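Local coordinates for probable E3 ubiquitin-protein ligase HERC1 (Homo sapiens, PDB 4QT6), which probably acts as an E3 ubiquitin-protein ligase, represented here by its SPRY domain, a fold that in relatives commonly serves protein recognition, at residues I17-S22 against G148-I153; I45-R50 against F98-F103; G51-C56 against Y78-G83. All coordinates share one frame; numbering follows the deposited sequence. Where two conformers were deposited one is given.

Interaction 1 of 3, residues I17-S22 against G148-I153. With ARF (formamide), chain H; ARF (formamide), chain F.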
loop_
_atom_site.group_PDB
_atom_site.type_symbol
_atom_site.label_atom_id
_atom_site.label_comp_id
_atom_site.label_asym_id
_atom_site.label_seq_id
_atom_site.Cartn_x
_atom_site.Cartn_y
_atom_site.Cartn_z
ATOM N N ILE A 17 8.225 -7.093 -7.335
ATOM C CA ILE A 17 6.896 -7.612 -7.037
ATOM C C ILE A 17 6.845 -8.208 -5.647
ATOM O O ILE A 17 7.783 -8.879 -5.203
ATOM C CB ILE A 17 6.452 -8.631 -8.112
ATOM C CG1 ILE A 17 6.152 -7.862 -9.414
ATOM C CG2 ILE A 17 5.232 -9.460 -7.710
ATOM C CD1 ILE A 17 6.069 -8.758 -10.622
ATOM N N LEU A 18 5.734 -7.955 -4.954
ATOM C CA LEU A 18 5.475 -8.592 -3.683
ATOM C C LEU A 18 4.349 -9.586 -3.895
ATOM O O LEU A 18 3.260 -9.226 -4.391
ATOM C CB LEU A 18 5.082 -7.571 -2.605
ATOM C CG LEU A 18 4.948 -8.149 -1.195
ATOM C CD1 LEU A 18 6.313 -8.407 -0.604
ATOM C CD2 LEU A 18 4.138 -7.201 -0.303
ATOM N N THR A 19 4.616 -10.835 -3.523
ATOM C CA THR A 19 3.661 -11.913 -3.681
ATOM C C THR A 19 3.215 -12.430 -2.330
ATOM O O THR A 19 4.048 -12.708 -1.469
ATOM C CB THR A 19 4.295 -13.056 -4.513
ATOM O OG1 THR A 19 4.614 -12.555 -5.814
ATOM C CG2 THR A 19 3.353 -14.268 -4.608
ATOM N N HIS A 20 1.900 -12.574 -2.148
ATOM C CA HIS A 20 1.362 -13.039 -0.890
ATOM C C HIS A 20 1.671 -14.531 -0.801
ATOM O O HIS A 20 1.339 -15.282 -1.716
ATOM C CB HIS A 20 -0.138 -12.803 -0.827
ATOM C CG HIS A 20 -0.747 -13.159 0.480
ATOM N ND1 HIS A 20 -2.106 -13.348 0.639
ATOM C CD2 HIS A 20 -0.194 -13.357 1.700
ATOM C CE1 HIS A 20 -2.358 -13.627 1.903
ATOM N NE2 HIS A 20 -1.217 -13.667 2.561
ATOM N N GLY A 21 2.375 -14.921 0.252
ATOM C CA GLY A 21 2.853 -16.293 0.401
ATOM C C GLY A 21 2.097 -17.049 1.465
ATOM O O GLY A 21 0.931 -16.760 1.751
ATOM N N SER A 22 2.776 -18.041 2.038
ATOM C CA SER A 22 2.196 -18.865 3.090
ATOM C C SER A 22 2.257 -18.168 4.443
ATOM O O SER A 22 3.071 -17.274 4.666
ATOM C CB SER A 22 2.953 -20.198 3.184
ATOM O OG SER A 22 4.257 -20.010 3.736
ATOM N N GLY A 148 -1.240 -15.806 -2.964
ATOM C CA GLY A 148 -1.358 -15.657 -4.414
ATOM C C GLY A 148 -1.412 -14.289 -5.039
ATOM O O GLY A 148 -1.097 -14.132 -6.231
ATOM N N GLU A 149 -1.866 -13.300 -4.281
ATOM C CA GLU A 149 -1.980 -11.957 -4.834
ATOM C C GLU A 149 -0.585 -11.453 -5.141
ATOM O O GLU A 149 0.363 -11.858 -4.483
ATOM C CB GLU A 149 -2.630 -10.985 -3.859
ATOM C CG GLU A 149 -4.067 -11.279 -3.446
ATOM C CD GLU A 149 -4.167 -12.175 -2.236
ATOM O OE1 GLU A 149 -3.151 -12.734 -1.793
ATOM O OE2 GLU A 149 -5.284 -12.331 -1.721
ATOM N N LYS A 150 -0.473 -10.560 -6.123
ATOM C CA LYS A 150 0.816 -9.972 -6.505
ATOM C C LYS A 150 0.681 -8.493 -6.824
ATOM O O LYS A 150 -0.229 -8.091 -7.554
ATOM C CB LYS A 150 1.424 -10.681 -7.729
ATOM C CG LYS A 150 1.745 -12.144 -7.529
ATOM C CD LYS A 150 2.495 -12.662 -8.744
ATOM C CE LYS A 150 2.679 -14.174 -8.648
ATOM N NZ LYS A 150 3.818 -14.691 -9.450
ATOM N N VAL A 151 1.575 -7.683 -6.267
ATOM C CA VAL A 151 1.589 -6.228 -6.515
ATOM C C VAL A 151 2.988 -5.801 -6.919
ATOM O O VAL A 151 3.972 -6.163 -6.259
ATOM C CB VAL A 151 1.149 -5.446 -5.247
ATOM C CG1 VAL A 151 1.163 -3.931 -5.468
ATOM C CG2 VAL A 151 -0.236 -5.895 -4.798
ATOM N N LYS A 152 3.073 -4.994 -7.969
ATOM C CA LYS A 152 4.322 -4.436 -8.435
ATOM C C LYS A 152 4.476 -2.991 -7.965
ATOM O O LYS A 152 3.528 -2.206 -8.059
ATOM C CB LYS A 152 4.352 -4.481 -9.965
ATOM C CG LYS A 152 5.618 -3.929 -10.590
ATOM C CD LYS A 152 5.661 -4.180 -12.085
ATOM C CE LYS A 152 6.910 -3.566 -12.686
ATOM N NZ LYS A 152 7.178 -4.009 -14.082
ATOM N N ILE A 153 5.675 -2.644 -7.506
ATOM C CA ILE A 153 5.983 -1.254 -7.224
ATOM C C ILE A 153 6.699 -0.638 -8.436
ATOM O O ILE A 153 7.613 -1.247 -8.993
ATOM C CB ILE A 153 6.760 -1.102 -5.876
ATOM C CG1 ILE A 153 6.787 0.370 -5.435
ATOM C CG2 ILE A 153 8.146 -1.706 -5.945
ATOM C CD1 ILE A 153 7.311 0.571 -4.018
HETATM N N ARF H . 5.821 -17.122 3.973
HETATM C C ARF H . 6.113 -16.800 2.710
HETATM O O ARF H . 5.778 -17.556 1.807
HETATM N N ARF F . 10.109 2.996 -3.903
HETATM C C ARF F . 10.308 2.100 -4.885
HETATM O O ARF F . 10.765 0.997 -4.598
#
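H20, at the end of strand 17-20, meets E149, just before strand 150-154, their side chains side by side and pointing the same way. H20 CG stands anti to the backbone N (chi1 -176°), and the bend of E149 at chi2 brings its carboxylate round to the imidazole. H20 ND1 gives its hydrogen to E149 OE1 at 2.7 Å; the oxygen lies in the ring plane and is met on its syn side. Ring and carboxylate are turned 30° from each other. The other ends are also held, H20 NE2 by the carbonyl of G24 and E149 OE2 by S144, while F142 stacks on the imidazole. An alanine in place of H20 would probably leave E149 OE1 without its N-H donor and open a gap beside F142.

L18 and V151 form the hydrogen-bonded pair between the two strands, L18 N reaching V151 O at 2.8 Å, and both side chains enter the core. The opposite face carries I17, T19, K150 and K152. There T19 OG1 lies against K150 CG at 3.4 Å, the two side chains running alongside each other, and I17 CG1 rests on K152 CB at 3.9 Å. E13 takes both the T19 hydroxyl and the K150 ammonium. A buried imidazole bonded at both nitrogens has its rotation fixed, and since G24 O can only accept, donation from both is consistent with a doubly protonated, cationic ring facing the E149 carboxylate.

Interaction 2 of 3, residues I45-R50 against F98-F103. With ARF (formamide), chain E.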
loop_
_atom_site.group_PDB
_atom_site.type_symbol
_atom_site.label_atom_id
_atom_site.label_comp_id
_atom_site.label_asym_id
_atom_site.label_seq_id
_atom_site.Cartn_x
_atom_site.Cartn_y
_atom_site.Cartn_z
ATOM N N ILE A 45 -1.439 -3.632 -9.819
ATOM C CA ILE A 45 -2.003 -4.873 -9.286
ATOM C C ILE A 45 -1.837 -6.008 -10.313
ATOM O O ILE A 45 -2.567 -6.111 -11.314
ATOM C CB ILE A 45 -3.476 -4.734 -8.829
ATOM C CG1 ILE A 45 -3.689 -3.467 -7.974
ATOM C CG2 ILE A 45 -3.910 -5.977 -8.085
ATOM C CD1 ILE A 45 -2.864 -3.368 -6.722
ATOM N N VAL A 46 -0.836 -6.847 -10.068
ATOM C CA VAL A 46 -0.470 -7.895 -11.031
ATOM C C VAL A 46 -1.493 -9.034 -11.028
ATOM O O VAL A 46 -1.884 -9.550 -12.095
ATOM C CB VAL A 46 0.948 -8.436 -10.754
ATOM C CG1 VAL A 46 1.234 -9.660 -11.598
ATOM C CG2 VAL A 46 2.012 -7.379 -11.048
ATOM N N LYS A 47 -1.857 -9.479 -9.837
ATOM C CA LYS A 47 -2.722 -10.634 -9.656
ATOM C C LYS A 47 -3.621 -10.392 -8.449
ATOM O O LYS A 47 -3.150 -10.082 -7.347
ATOM C CB LYS A 47 -1.883 -11.904 -9.473
ATOM C CG LYS A 47 -2.678 -13.193 -9.284
ATOM C CD LYS A 47 -3.543 -13.509 -10.488
ATOM C CE LYS A 47 -4.455 -14.716 -10.248
ATOM N NZ LYS A 47 -5.550 -14.467 -9.257
ATOM N N GLU A 48 -4.928 -10.534 -8.675
ATOM C CA GLU A 48 -5.915 -10.480 -7.618
ATOM C C GLU A 48 -7.109 -11.373 -7.983
ATOM O O GLU A 48 -7.170 -11.900 -9.093
ATOM C CB GLU A 48 -6.375 -9.029 -7.374
ATOM C CG GLU A 48 -5.840 -8.421 -6.069
ATOM C CD GLU A 48 -6.508 -8.997 -4.830
ATOM O OE1 GLU A 48 -6.247 -8.502 -3.706
ATOM O OE2 GLU A 48 -7.313 -9.961 -4.964
ATOM N N ASN A 49 -8.011 -11.538 -7.022
ATOM C CA ASN A 49 -9.333 -12.164 -7.244
ATOM C C ASN A 49 -10.350 -11.066 -7.453
ATOM O O ASN A 49 -10.765 -10.410 -6.502
ATOM C CB ASN A 49 -9.702 -13.031 -6.051
ATOM C CG ASN A 49 -8.688 -14.112 -5.798
ATOM O OD1 ASN A 49 -7.968 -14.101 -4.792
ATOM N ND2 ASN A 49 -8.587 -15.038 -6.736
ATOM N N ARG A 50 -10.709 -10.832 -8.711
ATOM C CA ARG A 50 -11.616 -9.749 -9.061
ATOM C C ARG A 50 -12.935 -9.917 -8.315
ATOM O O ARG A 50 -13.503 -11.018 -8.273
ATOM C CB ARG A 50 -11.870 -9.710 -10.563
ATOM C CG ARG A 50 -10.671 -9.269 -11.390
ATOM C CD ARG A 50 -10.833 -9.695 -12.841
ATOM N NE ARG A 50 -9.580 -9.665 -13.594
ATOM C CZ ARG A 50 -9.002 -8.568 -14.089
ATOM N NH1 ARG A 50 -9.533 -7.357 -13.902
ATOM N NH2 ARG A 50 -7.870 -8.683 -14.777
ATOM N N PHE A 98 -10.321 -0.842 -6.527
ATOM C CA PHE A 98 -9.387 -1.179 -7.587
ATOM C C PHE A 98 -9.096 -2.667 -7.570
ATOM O O PHE A 98 -9.432 -3.366 -6.605
ATOM C CB PHE A 98 -8.108 -0.326 -7.512
ATOM C CG PHE A 98 -7.378 -0.409 -6.189
ATOM C CD1 PHE A 98 -7.722 0.426 -5.139
ATOM C CD2 PHE A 98 -6.329 -1.294 -6.003
ATOM C CE1 PHE A 98 -7.051 0.379 -3.929
ATOM C CE2 PHE A 98 -5.651 -1.346 -4.791
ATOM C CZ PHE A 98 -6.012 -0.521 -3.750
ATOM N N THR A 99 -8.498 -3.158 -8.647
ATOM C CA THR A 99 -8.311 -4.597 -8.822
ATOM C C THR A 99 -7.168 -4.886 -9.774
ATOM O O THR A 99 -6.401 -3.970 -10.180
ATOM C CB THR A 99 -9.631 -5.266 -9.307
ATOM O OG1 THR A 99 -9.544 -6.696 -9.172
ATOM C CG2 THR A 99 -9.951 -4.877 -10.719
ATOM N N GLN A 100 -7.035 -6.168 -10.121
ATOM C CA GLN A 100 -6.017 -6.616 -11.060
ATOM C C GLN A 100 -5.994 -5.745 -12.302
ATOM O O GLN A 100 -7.043 -5.464 -12.893
ATOM C CB GLN A 100 -6.309 -8.062 -11.454
ATOM C CG GLN A 100 -5.223 -8.685 -12.297
ATOM C CD GLN A 100 -5.382 -10.184 -12.453
ATOM O OE1 GLN A 100 -5.566 -10.912 -11.477
ATOM N NE2 GLN A 100 -5.272 -10.662 -13.696
ATOM N N GLY A 101 -4.806 -5.314 -12.707
ATOM C CA GLY A 101 -4.618 -4.513 -13.899
ATOM C C GLY A 101 -4.710 -3.012 -13.706
ATOM O O GLY A 101 -4.419 -2.253 -14.645
ATOM N N ASP A 102 -5.085 -2.572 -12.506
ATOM C CA ASP A 102 -5.120 -1.146 -12.177
ATOM C C ASP A 102 -3.780 -0.653 -11.606
ATOM O O ASP A 102 -3.002 -1.420 -10.983
ATOM C CB ASP A 102 -6.215 -0.837 -11.147
ATOM C CG ASP A 102 -7.623 -1.036 -11.694
ATOM O OD1 ASP A 102 -7.814 -0.779 -12.898
ATOM O OD2 ASP A 102 -8.527 -1.412 -10.903
ATOM N N PHE A 103 -3.532 0.623 -11.859
ATOM C CA PHE A 103 -2.454 1.405 -11.234
ATOM C C PHE A 103 -3.010 2.318 -10.175
ATOM O O PHE A 103 -4.025 2.989 -10.416
ATOM C CB PHE A 103 -1.776 2.332 -12.237
ATOM C CG PHE A 103 -0.905 1.645 -13.233
ATOM C CD1 PHE A 103 -1.427 1.220 -14.442
ATOM C CD2 PHE A 103 0.452 1.489 -12.999
ATOM C CE1 PHE A 103 -0.611 0.606 -15.384
ATOM C CE2 PHE A 103 1.268 0.895 -13.927
ATOM C CZ PHE A 103 0.736 0.451 -15.126
HETATM N N ARF E . -0.317 -0.943 -18.799
HETATM C C ARF E . 0.419 -1.818 -18.101
HETATM O O ARF E . 1.596 -1.582 -17.956
HETATM O O HOH W 1 -7.235 -12.984 -11.826
#
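I45 pairs with the T99-D102 turn through two backbone bonds: I45 N donates to D102 O at 2.9 Å, and G101 N to I45 O at 2.8 Å. The turn is of type II, closed by D102 N on T99 O, with G101 at positive phi. Just beyond I45, V46 and K47 form a classic beta bulge against K150 of strand 150-154.

The side chain of I45 points into the turn, CB lying 3.3 Å from T99 O and CG1 at the edge of the F98 ring. Q100 reaches the other way, toward the end of the strand. Its CG is anti to the backbone N (chi1 -173°) and the chain is extended to CD; the amide is then turned (chi3 -50°) so that OE1 meets E48 N at 2.9 Å in a nearly straight bond. Water 1 donates a second hydrogen to the same oxygen. In one of its two conformers R50 crosses Q100 at about a right angle, with Q100 CB 3.7 Å above the centre of the guanidinium plane, a contact that stays tentative. T99 N is held within its own loop by D102 OD2.

An amide oxygen thus stands in for a strand partner where the strand has ended. One peptide N-H and one water grip Q100 OE1, probably offsetting the repulsion expected from E48 O, 3.0 Å away. The contact also buries Q100 N without a hydrogen-bond partner.

Interaction 3 of 3, residues G51-C56 against Y78-G83. With ARF (formamide), chain B; ARF (formamide), chain G; ARF (formamide), chain C.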
loop_
_atom_site.group_PDB
_atom_site.type_symbol
_atom_site.label_atom_id
_atom_site.label_comp_id
_atom_site.label_asym_id
_atom_site.label_seq_id
_atom_site.Cartn_x
_atom_site.Cartn_y
_atom_site.Cartn_z
ATOM N N GLY A 51 -13.395 -8.833 -7.702
ATOM C CA GLY A 51 -14.627 -8.861 -6.904
ATOM C C GLY A 51 -14.521 -9.471 -5.518
ATOM O O GLY A 51 -15.516 -9.556 -4.809
ATOM N N ASN A 52 -13.337 -9.921 -5.113
ATOM C CA ASN A 52 -13.148 -10.449 -3.768
ATOM C C ASN A 52 -11.698 -10.233 -3.366
ATOM O O ASN A 52 -11.004 -11.154 -2.943
ATOM C CB ASN A 52 -13.511 -11.933 -3.720
ATOM C CG ASN A 52 -13.543 -12.489 -2.311
ATOM O OD1 ASN A 52 -13.893 -11.798 -1.342
ATOM N ND2 ASN A 52 -13.177 -13.749 -2.185
ATOM N N GLU A 53 -11.269 -8.983 -3.498
ATOM C CA GLU A 53 -9.846 -8.633 -3.352
ATOM C C GLU A 53 -9.433 -8.711 -1.897
ATOM O O GLU A 53 -10.278 -8.615 -0.991
ATOM C CB GLU A 53 -9.570 -7.236 -3.912
ATOM C CG GLU A 53 -9.659 -7.122 -5.422
ATOM C CD GLU A 53 -11.080 -6.976 -5.952
ATOM O OE1 GLU A 53 -12.025 -6.909 -5.151
ATOM O OE2 GLU A 53 -11.248 -6.947 -7.181
ATOM N N GLY A 54 -8.124 -8.880 -1.678
ATOM C CA GLY A 54 -7.556 -9.065 -0.353
ATOM C C GLY A 54 -6.350 -8.175 -0.084
ATOM O O GLY A 54 -5.599 -8.428 0.826
ATOM N N THR A 55 -6.185 -7.142 -0.902
ATOM C CA THR A 55 -5.023 -6.238 -0.863
ATOM C C THR A 55 -5.371 -4.854 -0.345
ATOM O O THR A 55 -6.427 -4.296 -0.700
ATOM C CB THR A 55 -4.497 -6.058 -2.288
ATOM O OG1 THR A 55 -4.089 -7.330 -2.794
ATOM C CG2 THR A 55 -3.321 -5.069 -2.357
ATOM N N CYS A 56 -4.440 -4.274 0.410
ATOM C CA CYS A 56 -4.410 -2.826 0.651
ATOM C C CYS A 56 -3.039 -2.316 0.248
ATOM O O CYS A 56 -2.066 -3.055 0.357
ATOM C CB CYS A 56 -4.591 -2.473 2.110
ATOM S SG CYS A 56 -6.182 -2.962 2.834
ATOM N N TYR A 78 -5.134 1.745 1.828
ATOM C CA TYR A 78 -6.182 1.954 0.837
ATOM C C TYR A 78 -6.542 0.564 0.295
ATOM O O TYR A 78 -5.703 -0.179 -0.241
ATOM C CB TYR A 78 -5.661 2.944 -0.233
ATOM C CG TYR A 78 -6.477 3.230 -1.463
ATOM C CD1 TYR A 78 -7.864 3.223 -1.428
ATOM C CD2 TYR A 78 -5.852 3.632 -2.652
ATOM C CE1 TYR A 78 -8.599 3.502 -2.575
ATOM C CE2 TYR A 78 -6.581 3.927 -3.793
ATOM C CZ TYR A 78 -7.961 3.877 -3.742
ATOM O OH TYR A 78 -8.673 4.164 -4.898
ATOM N N ARG A 79 -7.808 0.201 0.488
ATOM C CA ARG A 79 -8.290 -1.171 0.278
ATOM C C ARG A 79 -8.895 -1.389 -1.115
ATOM O O ARG A 79 -9.827 -0.665 -1.529
ATOM C CB ARG A 79 -9.316 -1.479 1.375
ATOM C CG ARG A 79 -9.937 -2.856 1.349
ATOM C CD ARG A 79 -10.844 -3.016 2.561
ATOM N NE ARG A 79 -11.681 -4.208 2.499
ATOM C CZ ARG A 79 -12.846 -4.351 3.137
ATOM N NH1 ARG A 79 -13.337 -3.361 3.894
ATOM N NH2 ARG A 79 -13.524 -5.486 3.007
ATOM N N ALA A 80 -8.382 -2.402 -1.831
ATOM C CA ALA A 80 -8.772 -2.664 -3.199
ATOM C C ALA A 80 -10.269 -2.946 -3.313
ATOM O O ALA A 80 -10.953 -2.378 -4.164
ATOM C CB ALA A 80 -7.979 -3.833 -3.747
ATOM N N TYR A 81 -10.756 -3.814 -2.440
ATOM C CA TYR A 81 -12.104 -4.378 -2.581
ATOM C C TYR A 81 -13.204 -3.318 -2.554
ATOM O O TYR A 81 -14.149 -3.405 -3.325
ATOM C CB TYR A 81 -12.354 -5.400 -1.478
ATOM C CG TYR A 81 -13.784 -5.885 -1.427
ATOM C CD1 TYR A 81 -14.261 -6.743 -2.393
ATOM C CD2 TYR A 81 -14.657 -5.441 -0.448
ATOM C CE1 TYR A 81 -15.576 -7.177 -2.375
ATOM C CE2 TYR A 81 -15.980 -5.874 -0.416
ATOM C CZ TYR A 81 -16.422 -6.753 -1.384
ATOM O OH TYR A 81 -17.737 -7.205 -1.383
ATOM N N SER A 82 -13.060 -2.349 -1.660
ATOM C CA SER A 82 -14.086 -1.349 -1.367
ATOM C C SER A 82 -13.688 0.108 -1.600
ATOM O O SER A 82 -14.538 1.010 -1.537
ATOM C CB SER A 82 -14.457 -1.496 0.101
ATOM O OG SER A 82 -13.312 -1.315 0.935
ATOM N N GLY A 83 -12.398 0.379 -1.793
ATOM C CA GLY A 83 -11.937 1.757 -1.818
ATOM C C GLY A 83 -11.822 2.439 -0.454
ATOM O O GLY A 83 -11.469 3.620 -0.400
HETATM N N ARF B . -12.923 -9.176 -0.345
HETATM C C ARF B . -13.317 -8.422 0.679
HETATM O O ARF B . -12.535 -7.671 1.242
HETATM N N ARF G . -9.576 -12.399 -0.792
HETATM C C ARF G . -10.222 -11.773 0.201
HETATM O O ARF G . -10.051 -12.121 1.362
HETATM N N ARF C . -8.387 6.908 -5.784
HETATM C C ARF C . -9.345 7.749 -6.192
HETATM O O ARF C . -10.516 7.392 -6.159
HETATM O O HOH W 2 -14.162 -5.131 -5.678
HETATM O O HOH W 3 -8.907 -5.550 -0.930
#
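Between N52 and E53 on one side and R79 and Y81 on the other sits a formamide molecule, bonded to both segments at once. Its N donates to E53 O at 2.8 Å and to N52 OD1 at 3.0 Å, while R79 NH2 gives an almost straight bond to its O. The formamide carbon lies 3.3 Å above one face of the Y81 ring, offset toward the rim. R79 CG is anti to the backbone N (chi1 -180°) and the chain runs extended to NE, which bonds to the Y143 hydroxyl as NH1 does to that of Y86.

The Y81 ring also takes G51 O at its edge, in plane, 3.4 Å from CE1. E53 crosses this ring at about a right angle, its OE1 3.6 Å from Y81 CD1; water 2 joins that oxygen to Y81 O. E53 OE2 turns back to G51 N, with T99 as its other partner, while E53 CB packs on A80 CB. Deeper in, A80 N donates to T55 O at 2.9 Å, and water 3 ties the same oxygen to Y81 N. C56 and R79 form a non-hydrogen-bonded antiparallel pair, SG against R79 CB.

The loop leading into strand 55-60 and the one leaving strand 75-79 thus line a small polar pocket. Loops at one edge of the beta-sandwich form the ligand-binding surface in many SPRY domains; this pocket of N52, E53, R79, Y81 and Y143 lies among such loops and might accept a polar group of a partner.

The three contacts follow the SPRY beta-sandwich from one sheet to the other. Interactions 1 and 2 share a sheet, where strands 150-154 and 38-47 are neighbours and K150 N bonds to K47 O; interaction 3 belongs to the opposing sheet. Interaction 1, regular strand pairing, puts L18, V151, H20 and E149 inside and leaves I17, T19, K150 and K152 partly exposed. Interaction 2, a turn and a side-chain amide, buries I45, E48 and F98 but exposes K47 and R50. Interaction 3, with one cross-segment backbone bond plus waters and formamide, buries E53, T55, C56 and A80 beside exposed N52 and Y81. Two glutamates couple the last two: E48 OE1 to T55 OG1 and E53 OE2 to T99 OG1.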